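Local coordinates for ABC transporter substrate-binding protein (Staphylococcus aureus subsp. aureus NCTC 8325, PDB 3UN6) that probably serves as the ligand-capturing component of an ABC-type import system, and binds zinc, although its physiological substrate is not established, at residues L50-K55 / F249-R254; P63-E68 / V241-K246; S257-T262 / Q267-L272. All coordinates share one frame; numbering follows the deposited sequence.

How the contacts relate
Contacts 1 and 2 both use helix 234-250 and lie on the same side of the chain's centre, their centres about 12 Å apart; Lys-54 NZ probably donates a hydrogen bond to Leu-67 O where they meet. Contact 1 is mainly buried and wholly apolar in its touching atoms, whereas contact 2, fully buried in its two touching residues, is polar, resting on a tyrosine-aspartate hydrogen bond. Contact 3 differs again: a buried leucine-methionine layer passes into a more exposed salt bridge. It joins contact 1 through packing of Met-51 and Met-52 on Ile-260 and of Met-251 on Ser-257, but its nearest atoms stay about 11 Å from contact 2.

Contact 1: residues L50-K55 / F249-R254; sequences LMMTKK and FKMNDR
No flat group has a face or edge in the meeting of Met-52 with Lys-250 and Met-251: the touching atoms are aliphatic carbons and selenium, both methionines being selenomethionine. Met-52 has CG anti to its backbone N (chi1 -179°), and the bend at chi2 (67°) brings CE over to Lys-250 while CB stays on Met-251. At its base, CB lies 3.8 Å from SE of Met-251 and 3.9 Å from CG of the same residue; the two selenomethionine chains run alongside one another, pointing opposite ways. At its end, CE reaches across the root of the lysine, 3.7 Å from CG of Lys-250, while the rest of the lysine chain leads away. No hydrogen bond crosses, and 150 Å² is buried in total, so the evidence is for van der Waals packing alone. Lys-250 to Asp-253 form a type I turn that leads toward helix 254-264, which Asp-253 N-caps through OD1 and Lys-255 N. Met-52 also touches Ser-247, and Met-251 packs on Ser-257 and Tyr-281. Helix 48-58 is thus placed against the bend between helices 234-250 and 254-264, with Leu-50 and Met-51 resting on Leu-69 of strand 66-71.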
loop_
_atom_site.group_PDB
_atom_site.type_symbol
_atom_site.label_atom_id
_atom_site.label_comp_id
_atom_site.label_asym_id
_atom_site.label_seq_id
_atom_site.Cartn_x
_atom_site.Cartn_y
_atom_site.Cartn_z
ATOM N N LEU A 50 4.382 -7.964 6.742
ATOM C CA LEU A 50 3.773 -9.296 6.867
ATOM C C LEU A 50 4.846 -10.390 6.745
ATOM O O LEU A 50 4.763 -11.419 7.434
ATOM C CB LEU A 50 2.698 -9.524 5.801
ATOM C CG LEU A 50 1.382 -8.781 5.982
ATOM C CD1 LEU A 50 0.499 -9.028 4.770
ATOM C CD2 LEU A 50 0.706 -9.233 7.261
HETATM N N MSE A 51 5.842 -10.165 5.873
HETATM C CA MSE A 51 6.935 -11.125 5.675
HETATM C C MSE A 51 7.747 -11.188 6.973
HETATM O O MSE A 51 8.125 -12.268 7.456
HETATM C CB MSE A 51 7.879 -10.703 4.534
HETATM C CG MSE A 51 7.276 -10.215 3.171
HETATM SE SE MSE A 51 6.082 -11.392 2.200
HETATM C CE MSE A 51 4.361 -10.849 3.005
HETATM N N MSE A 52 8.033 -10.020 7.541
HETATM C CA MSE A 52 8.768 -9.981 8.802
HETATM C C MSE A 52 7.986 -10.709 9.895
HETATM O O MSE A 52 8.580 -11.468 10.682
HETATM C CB MSE A 52 9.052 -8.550 9.237
HETATM C CG MSE A 52 9.803 -8.474 10.493
HETATM SE SE MSE A 52 11.657 -9.184 10.315
HETATM C CE MSE A 52 11.909 -9.637 12.170
ATOM N N THR A 53 6.668 -10.488 9.944
ATOM C CA THR A 53 5.810 -11.130 10.953
ATOM C C THR A 53 5.934 -12.646 10.863
ATOM O O THR A 53 6.093 -13.327 11.873
ATOM C CB THR A 53 4.339 -10.684 10.806
ATOM O OG1 THR A 53 4.278 -9.254 10.889
ATOM C CG2 THR A 53 3.466 -11.296 11.890
ATOM N N LYS A 54 5.866 -13.151 9.636
ATOM C CA LYS A 54 6.040 -14.555 9.322
ATOM C C LYS A 54 7.400 -15.063 9.822
ATOM O O LYS A 54 7.476 -16.112 10.461
ATOM C CB LYS A 54 5.930 -14.736 7.800
ATOM C CG LYS A 54 6.068 -16.146 7.273
ATOM C CD LYS A 54 4.965 -17.016 7.740
ATOM C CE LYS A 54 5.039 -18.346 7.053
ATOM N NZ LYS A 54 4.079 -19.278 7.661
ATOM N N LYS A 55 8.467 -14.301 9.583
ATOM C CA LYS A 55 9.781 -14.725 10.025
ATOM C C LYS A 55 9.847 -14.774 11.558
ATOM O O LYS A 55 10.391 -15.708 12.138
ATOM C CB LYS A 55 10.876 -13.818 9.490
ATOM C CG LYS A 55 12.260 -14.312 9.884
ATOM C CD LYS A 55 13.378 -13.366 9.486
ATOM C CE LYS A 55 14.740 -13.943 9.938
ATOM N NZ LYS A 55 15.854 -12.984 9.735
ATOM N N PHE A 249 8.774 -2.506 14.171
ATOM C CA PHE A 249 9.957 -1.837 14.719
ATOM C C PHE A 249 11.250 -2.508 14.258
ATOM O O PHE A 249 12.232 -1.825 14.005
ATOM C CB PHE A 249 9.865 -1.737 16.234
ATOM C CG PHE A 249 8.770 -0.806 16.698
ATOM C CD1 PHE A 249 8.967 0.562 16.695
ATOM C CD2 PHE A 249 7.540 -1.300 17.111
ATOM C CE1 PHE A 249 7.955 1.436 17.107
ATOM C CE2 PHE A 249 6.518 -0.444 17.521
ATOM C CZ PHE A 249 6.730 0.934 17.519
ATOM N N LYS A 250 11.255 -3.830 14.141
ATOM C CA LYS A 250 12.424 -4.538 13.574
ATOM C C LYS A 250 12.761 -4.013 12.163
ATOM O O LYS A 250 13.931 -3.932 11.772
ATOM C CB LYS A 250 12.143 -6.045 13.453
ATOM C CG LYS A 250 12.586 -6.913 14.584
ATOM C CD LYS A 250 14.118 -6.993 14.636
ATOM C CE LYS A 250 14.588 -8.119 15.528
ATOM N NZ LYS A 250 13.922 -8.082 16.860
HETATM N N MSE A 251 11.715 -3.658 11.423
HETATM C CA MSE A 251 11.821 -3.201 10.033
HETATM C C MSE A 251 12.382 -1.803 9.849
HETATM O O MSE A 251 12.589 -1.370 8.709
HETATM C CB MSE A 251 10.474 -3.318 9.350
HETATM C CG MSE A 251 10.026 -4.759 9.114
HETATM SE SE MSE A 251 10.985 -5.676 7.638
HETATM C CE MSE A 251 10.137 -4.827 6.114
ATOM N N ASN A 252 12.601 -1.088 10.945
ATOM C CA ASN A 252 13.259 0.216 10.883
ATOM C C ASN A 252 14.703 0.032 10.458
ATOM O O ASN A 252 15.264 0.857 9.733
ATOM C CB ASN A 252 13.233 0.922 12.240
ATOM C CG ASN A 252 11.910 1.591 12.523
ATOM O OD1 ASN A 252 11.223 2.053 11.606
ATOM N ND2 ASN A 252 11.568 1.704 13.807
ATOM N N ASP A 253 15.321 -1.034 10.953
ATOM C CA ASP A 253 16.664 -1.349 10.563
ATOM C C ASP A 253 16.630 -1.679 9.066
ATOM O O ASP A 253 16.025 -2.671 8.666
ATOM C CB ASP A 253 17.178 -2.542 11.351
ATOM C CG ASP A 253 18.516 -3.037 10.837
ATOM O OD1 ASP A 253 19.010 -2.447 9.857
ATOM O OD2 ASP A 253 19.062 -4.014 11.384
ATOM N N ARG A 254 17.269 -0.841 8.245
ATOM C CA ARG A 254 17.288 -1.054 6.780
ATOM C C ARG A 254 17.898 -2.336 6.250
ATOM O O ARG A 254 17.457 -2.823 5.203
ATOM C CB ARG A 254 17.946 0.102 6.022
ATOM C CG ARG A 254 16.958 0.961 5.267
ATOM C CD ARG A 254 16.236 1.963 6.112
ATOM N NE ARG A 254 15.218 2.627 5.296
ATOM C CZ ARG A 254 14.689 3.813 5.564
ATOM N NH1 ARG A 254 13.767 4.317 4.757
ATOM N NH2 ARG A 254 15.090 4.509 6.615
#

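Contact 2: residues P63-E68 / V241-K246; sequences PKYKLE and VQDYKK
Tyr-65 meets Asp-243 through OH, at the far end of its ring. Its CB points toward helix 234-250, and the chi1 of 58° sets CG between the backbone N and the carbonyl carbon, a crowded position that directs the ring to the helix. Along one ring edge, CE2 comes 3.3 Å from OD2 of Asp-243, and CZ lies 3.4 Å from that same oxygen. At the tip, OH donates a hydrogen bond of 2.6 Å to Asp-243 OD2, and OH is also 3.4 Å from Asp-243 CB. The acceptor lies near the ring plane, and ring and carboxylate are turned only 23° from one another. OD2 is met on its anti lone pair, the one away from OD1.

The five-stranded sheet here has the order 2-1-3-5-4, the topology of type II periplasmic binding proteins, consistent with the family. Strand 66-71 lies at one edge of this sheet, joined by backbone bonds of Lys-66 and Glu-68 to strand 36-41, and the intervening helix 48-58 makes a beta-alpha-beta unit. Tyr-65, in the loop just ahead of this strand, ties the entry to it to Asp-243 of helix 234-250, 178 residues further along the chain.

The other carboxylate oxygen, OD1, is hydrogen-bonded to Tyr-60 OH. Two tyrosine hydroxyls thus serve a buried carboxylate, which would probably favour its charged form. Leu-57 of helix 48-58 touches both Tyr-65 and Asp-243, while Val-236 and Ala-239 pack on Tyr-65.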
loop_
_atom_site.group_PDB
_atom_site.type_symbol
_atom_site.label_atom_id
_atom_site.label_comp_id
_atom_site.label_asym_id
_atom_site.label_seq_id
_atom_site.Cartn_x
_atom_site.Cartn_y
_atom_site.Cartn_z
ATOM N N PRO A 63 4.223 -21.365 18.265
ATOM C CA PRO A 63 3.494 -20.169 17.879
ATOM C C PRO A 63 2.009 -20.311 18.195
ATOM O O PRO A 63 1.466 -21.427 18.159
ATOM C CB PRO A 63 3.730 -20.089 16.367
ATOM C CG PRO A 63 4.006 -21.472 15.950
ATOM C CD PRO A 63 4.709 -22.120 17.095
ATOM N N LYS A 64 1.358 -19.187 18.478
ATOM C CA LYS A 64 -0.062 -19.179 18.849
ATOM C C LYS A 64 -1.054 -19.356 17.677
ATOM O O LYS A 64 -2.242 -19.566 17.899
ATOM C CB LYS A 64 -0.380 -17.897 19.631
ATOM C CG LYS A 64 0.401 -17.786 20.934
ATOM C CD LYS A 64 0.041 -16.544 21.728
ATOM C CE LYS A 64 0.784 -16.518 23.060
ATOM N NZ LYS A 64 0.417 -15.329 23.876
ATOM N N TYR A 65 -0.559 -19.277 16.447
ATOM C CA TYR A 65 -1.385 -19.415 15.246
ATOM C C TYR A 65 -0.436 -19.755 14.095
ATOM O O TYR A 65 0.791 -19.768 14.276
ATOM C CB TYR A 65 -2.129 -18.094 14.947
ATOM C CG TYR A 65 -1.186 -16.906 14.771
ATOM C CD1 TYR A 65 -0.825 -16.447 13.514
ATOM C CD2 TYR A 65 -0.611 -16.286 15.877
ATOM C CE1 TYR A 65 0.074 -15.374 13.370
ATOM C CE2 TYR A 65 0.285 -15.229 15.740
ATOM C CZ TYR A 65 0.622 -14.781 14.500
ATOM O OH TYR A 65 1.518 -13.741 14.400
ATOM N N LYS A 66 -1.003 -20.070 12.938
ATOM C CA LYS A 66 -0.231 -20.301 11.725
ATOM C C LYS A 66 -0.595 -19.165 10.776
ATOM O O LYS A 66 -1.769 -18.776 10.662
ATOM C CB LYS A 66 -0.572 -21.625 11.065
ATOM C CG LYS A 66 -0.284 -22.841 11.898
ATOM C CD LYS A 66 -0.606 -24.108 11.120
ATOM C CE LYS A 66 -0.469 -25.329 12.003
ATOM N NZ LYS A 66 -0.843 -26.586 11.305
ATOM N N LEU A 67 0.408 -18.621 10.108
ATOM C CA LEU A 67 0.212 -17.527 9.191
ATOM C C LEU A 67 0.498 -18.002 7.775
ATOM O O LEU A 67 1.616 -18.438 7.461
ATOM C CB LEU A 67 1.132 -16.361 9.576
ATOM C CG LEU A 67 1.082 -15.070 8.751
ATOM C CD1 LEU A 67 -0.340 -14.515 8.659
ATOM C CD2 LEU A 67 2.025 -14.051 9.355
ATOM N N GLU A 68 -0.524 -17.951 6.929
ATOM C CA GLU A 68 -0.369 -18.310 5.528
ATOM C C GLU A 68 -0.496 -17.027 4.731
ATOM O O GLU A 68 -1.519 -16.330 4.826
ATOM C CB GLU A 68 -1.418 -19.329 5.075
ATOM C CG GLU A 68 -1.453 -19.510 3.551
ATOM C CD GLU A 68 -2.301 -20.688 3.087
ATOM O OE1 GLU A 68 -2.621 -20.741 1.872
ATOM O OE2 GLU A 68 -2.647 -21.561 3.924
ATOM N N VAL A 241 -1.555 -9.344 15.688
ATOM C CA VAL A 241 -1.270 -7.903 15.635
ATOM C C VAL A 241 -0.055 -7.551 16.496
ATOM O O VAL A 241 0.707 -6.641 16.176
ATOM C CB VAL A 241 -2.483 -7.082 16.102
ATOM C CG1 VAL A 241 -2.095 -5.621 16.344
ATOM C CG2 VAL A 241 -3.593 -7.202 15.086
ATOM N N GLN A 242 0.105 -8.283 17.585
ATOM C CA GLN A 242 1.252 -8.114 18.481
ATOM C C GLN A 242 2.576 -8.487 17.775
ATOM O O GLN A 242 3.563 -7.787 17.906
ATOM C CB GLN A 242 1.068 -8.981 19.716
ATOM C CG GLN A 242 2.307 -9.041 20.629
ATOM C CD GLN A 242 2.500 -7.801 21.461
ATOM O OE1 GLN A 242 1.834 -7.620 22.499
ATOM N NE2 GLN A 242 3.454 -6.955 21.052
ATOM N N ASP A 243 2.585 -9.603 17.044
ATOM C CA ASP A 243 3.759 -10.004 16.303
ATOM C C ASP A 243 4.002 -8.993 15.197
ATOM O O ASP A 243 5.129 -8.624 14.923
ATOM C CB ASP A 243 3.586 -11.412 15.747
ATOM C CG ASP A 243 3.516 -12.443 16.844
ATOM O OD1 ASP A 243 4.006 -12.126 17.960
ATOM O OD2 ASP A 243 2.990 -13.545 16.594
ATOM N N TYR A 244 2.921 -8.545 14.584
ATOM C CA TYR A 244 2.971 -7.530 13.545
ATOM C C TYR A 244 3.574 -6.223 14.086
ATOM O O TYR A 244 4.379 -5.587 13.413
ATOM C CB TYR A 244 1.548 -7.318 12.993
ATOM C CG TYR A 244 1.440 -6.399 11.790
ATOM C CD1 TYR A 244 1.491 -6.909 10.508
ATOM C CD2 TYR A 244 1.257 -5.026 11.951
ATOM C CE1 TYR A 244 1.394 -6.083 9.405
ATOM C CE2 TYR A 244 1.141 -4.195 10.858
ATOM C CZ TYR A 244 1.223 -4.734 9.582
ATOM O OH TYR A 244 1.114 -3.916 8.480
ATOM N N LYS A 245 3.196 -5.837 15.308
ATOM C CA LYS A 245 3.688 -4.596 15.919
ATOM C C LYS A 245 5.200 -4.679 16.187
ATOM O O LYS A 245 5.953 -3.774 15.828
ATOM C CB LYS A 245 2.903 -4.292 17.187
ATOM C CG LYS A 245 3.339 -3.033 17.899
ATOM C CD LYS A 245 2.307 -2.632 18.924
ATOM C CE LYS A 245 2.702 -1.340 19.629
ATOM N NZ LYS A 245 1.647 -0.935 20.597
ATOM N N LYS A 246 5.631 -5.779 16.807
ATOM C CA LYS A 246 7.046 -6.022 17.064
ATOM C C LYS A 246 7.839 -5.961 15.743
ATOM O O LYS A 246 8.908 -5.328 15.667
ATOM C CB LYS A 246 7.244 -7.398 17.708
ATOM C CG LYS A 246 6.553 -7.619 19.056
ATOM C CD LYS A 246 6.862 -9.024 19.611
ATOM C CE LYS A 246 6.137 -9.323 20.930
ATOM N NZ LYS A 246 6.460 -8.361 22.014
#

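Contact 3: residues S257-T262 / Q267-L272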
loop_
_atom_site.group_PDB
_atom_site.type_symbol
_atom_site.label_atom_id
_atom_site.label_comp_id
_atom_site.label_asym_id
_atom_site.label_seq_id
_atom_site.Cartn_x
_atom_site.Cartn_y
_atom_site.Cartn_z
ATOM N N SER A 257 15.017 -4.889 6.445
ATOM C CA SER A 257 13.907 -4.745 5.504
ATOM C C SER A 257 14.326 -5.232 4.116
ATOM O O SER A 257 13.527 -5.877 3.423
ATOM C CB SER A 257 13.360 -3.314 5.454
ATOM O OG SER A 257 14.382 -2.377 5.169
ATOM N N VAL A 258 15.570 -4.940 3.729
ATOM C CA VAL A 258 16.105 -5.403 2.441
ATOM C C VAL A 258 16.170 -6.922 2.434
ATOM O O VAL A 258 15.668 -7.555 1.523
ATOM C CB VAL A 258 17.537 -4.825 2.115
ATOM C CG1 VAL A 258 18.128 -5.510 0.866
ATOM C CG2 VAL A 258 17.482 -3.278 1.925
ATOM N N ASP A 259 16.791 -7.498 3.461
ATOM C CA ASP A 259 16.935 -8.962 3.572
ATOM C C ASP A 259 15.566 -9.677 3.536
ATOM O O ASP A 259 15.412 -10.698 2.863
ATOM C CB ASP A 259 17.713 -9.331 4.848
ATOM C CG ASP A 259 19.194 -8.867 4.808
ATOM O OD1 ASP A 259 19.744 -8.673 3.704
ATOM O OD2 ASP A 259 19.803 -8.709 5.892
ATOM N N ILE A 260 14.583 -9.146 4.255
ATOM C CA ILE A 260 13.220 -9.720 4.207
ATOM C C ILE A 260 12.675 -9.752 2.785
ATOM O O ILE A 260 12.202 -10.771 2.309
ATOM C CB ILE A 260 12.230 -8.925 5.093
ATOM C CG1 ILE A 260 12.196 -9.512 6.508
ATOM C CG2 ILE A 260 10.847 -9.013 4.546
ATOM C CD1 ILE A 260 11.677 -10.986 6.566
HETATM N N MSE A 261 12.746 -8.616 2.110
HETATM C CA MSE A 261 12.220 -8.514 0.772
HETATM C C MSE A 261 12.976 -9.335 -0.276
HETATM O O MSE A 261 12.337 -9.936 -1.138
HETATM C CB MSE A 261 12.140 -7.055 0.349
HETATM C CG MSE A 261 11.194 -6.260 1.241
HETATM SE SE MSE A 261 10.910 -4.519 0.508
HETATM C CE MSE A 261 12.533 -3.834 0.631
ATOM N N THR A 262 14.306 -9.383 -0.207
ATOM C CA THR A 262 15.060 -10.147 -1.205
ATOM C C THR A 262 14.650 -11.597 -1.140
ATOM O O THR A 262 14.591 -12.303 -2.158
ATOM C CB THR A 262 16.589 -10.019 -1.036
ATOM O OG1 THR A 262 16.956 -10.342 0.311
ATOM C CG2 THR A 262 17.055 -8.598 -1.364
ATOM N N GLN A 267 12.573 -9.748 -7.191
ATOM C CA GLN A 267 13.298 -8.543 -7.549
ATOM C C GLN A 267 14.736 -8.725 -7.102
ATOM O O GLN A 267 15.019 -9.493 -6.179
ATOM C CB GLN A 267 12.721 -7.305 -6.817
ATOM C CG GLN A 267 11.203 -7.084 -7.002
ATOM C CD GLN A 267 10.819 -6.765 -8.434
ATOM O OE1 GLN A 267 11.677 -6.453 -9.258
ATOM N NE2 GLN A 267 9.514 -6.830 -8.734
ATOM N N SER A 268 15.635 -8.006 -7.743
ATOM C CA SER A 268 17.040 -8.053 -7.358
ATOM C C SER A 268 17.284 -7.189 -6.112
ATOM O O SER A 268 16.446 -6.358 -5.720
ATOM C CB SER A 268 17.914 -7.556 -8.496
ATOM O OG SER A 268 17.460 -6.305 -8.945
ATOM N N ARG A 269 18.471 -7.351 -5.515
ATOM C CA ARG A 269 18.834 -6.627 -4.315
ATOM C C ARG A 269 18.968 -5.117 -4.594
ATOM O O ARG A 269 18.609 -4.284 -3.756
ATOM C CB ARG A 269 20.131 -7.202 -3.733
ATOM C CG ARG A 269 20.455 -6.654 -2.372
ATOM C CD ARG A 269 21.742 -7.224 -1.767
ATOM N NE ARG A 269 21.860 -6.682 -0.416
ATOM C CZ ARG A 269 21.258 -7.181 0.658
ATOM N NH1 ARG A 269 20.515 -8.290 0.581
ATOM N NH2 ARG A 269 21.399 -6.571 1.823
ATOM N N ASP A 270 19.469 -4.752 -5.768
ATOM C CA ASP A 270 19.597 -3.322 -6.060
ATOM C C ASP A 270 18.237 -2.638 -6.147
ATOM O O ASP A 270 18.089 -1.549 -5.635
ATOM C CB ASP A 270 20.433 -3.055 -7.303
ATOM C CG ASP A 270 19.871 -3.701 -8.543
ATOM O OD1 ASP A 270 20.644 -3.861 -9.517
ATOM O OD2 ASP A 270 18.672 -4.060 -8.554
ATOM N N VAL A 271 17.269 -3.267 -6.813
ATOM C CA VAL A 271 15.909 -2.732 -6.886
ATOM C C VAL A 271 15.265 -2.645 -5.499
ATOM O O VAL A 271 14.572 -1.681 -5.216
ATOM C CB VAL A 271 15.014 -3.568 -7.835
ATOM C CG1 VAL A 271 13.494 -3.319 -7.589
ATOM C CG2 VAL A 271 15.411 -3.286 -9.282
ATOM N N LEU A 272 15.522 -3.630 -4.633
ATOM C CA LEU A 272 14.886 -3.668 -3.312
ATOM C C LEU A 272 15.583 -2.753 -2.280
ATOM O O LEU A 272 14.933 -2.288 -1.334
ATOM C CB LEU A 272 14.748 -5.113 -2.812
ATOM C CG LEU A 272 13.768 -5.955 -3.652
ATOM C CD1 LEU A 272 13.938 -7.419 -3.317
ATOM C CD2 LEU A 272 12.298 -5.495 -3.453
#
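Helices 254-264 and 269-277 form a helical hairpin: CA of Val-258 pairs with CA of Leu-272 (6.1 Å) and CA of Thr-262 with that of Arg-269, so the chain doubles back. On the more exposed side, chi1 of -171° turns the straight Arg-269 chain opposite its own N, and the residue grips Asp-259 end-on. Its NH1 and NH2 donate to the single oxygen OD1, at 3.2 Å and 3.3 Å, both bonds lying in the guanidinium plane. The carboxylate is rotated 40° from that plane, consistent with the use of one oxygen. Val-258 CG1 sits over one guanidinium face, toward its rim, 3.6 Å from CZ of Arg-269. Deeper in, Leu-272 wedges its CD1 3.6 Å from CA of Thr-262 and 4.1 Å from CB of Met-261; the selenomethionine CE of Met-261 lies 3.5 Å from O of Leu-272. Ser-268 takes the N-cap of the second helix.

Met-261 is about 9 Å, side chain to side chain, from the zinc ligand His-46. The first helix rests on helix 48-58 through Ile-260, on Met-51, Met-52 and Lys-55, and Met-261, on Ala-48; the second packs Val-271 on Ala-197 and Lys-201 of helix 195-201.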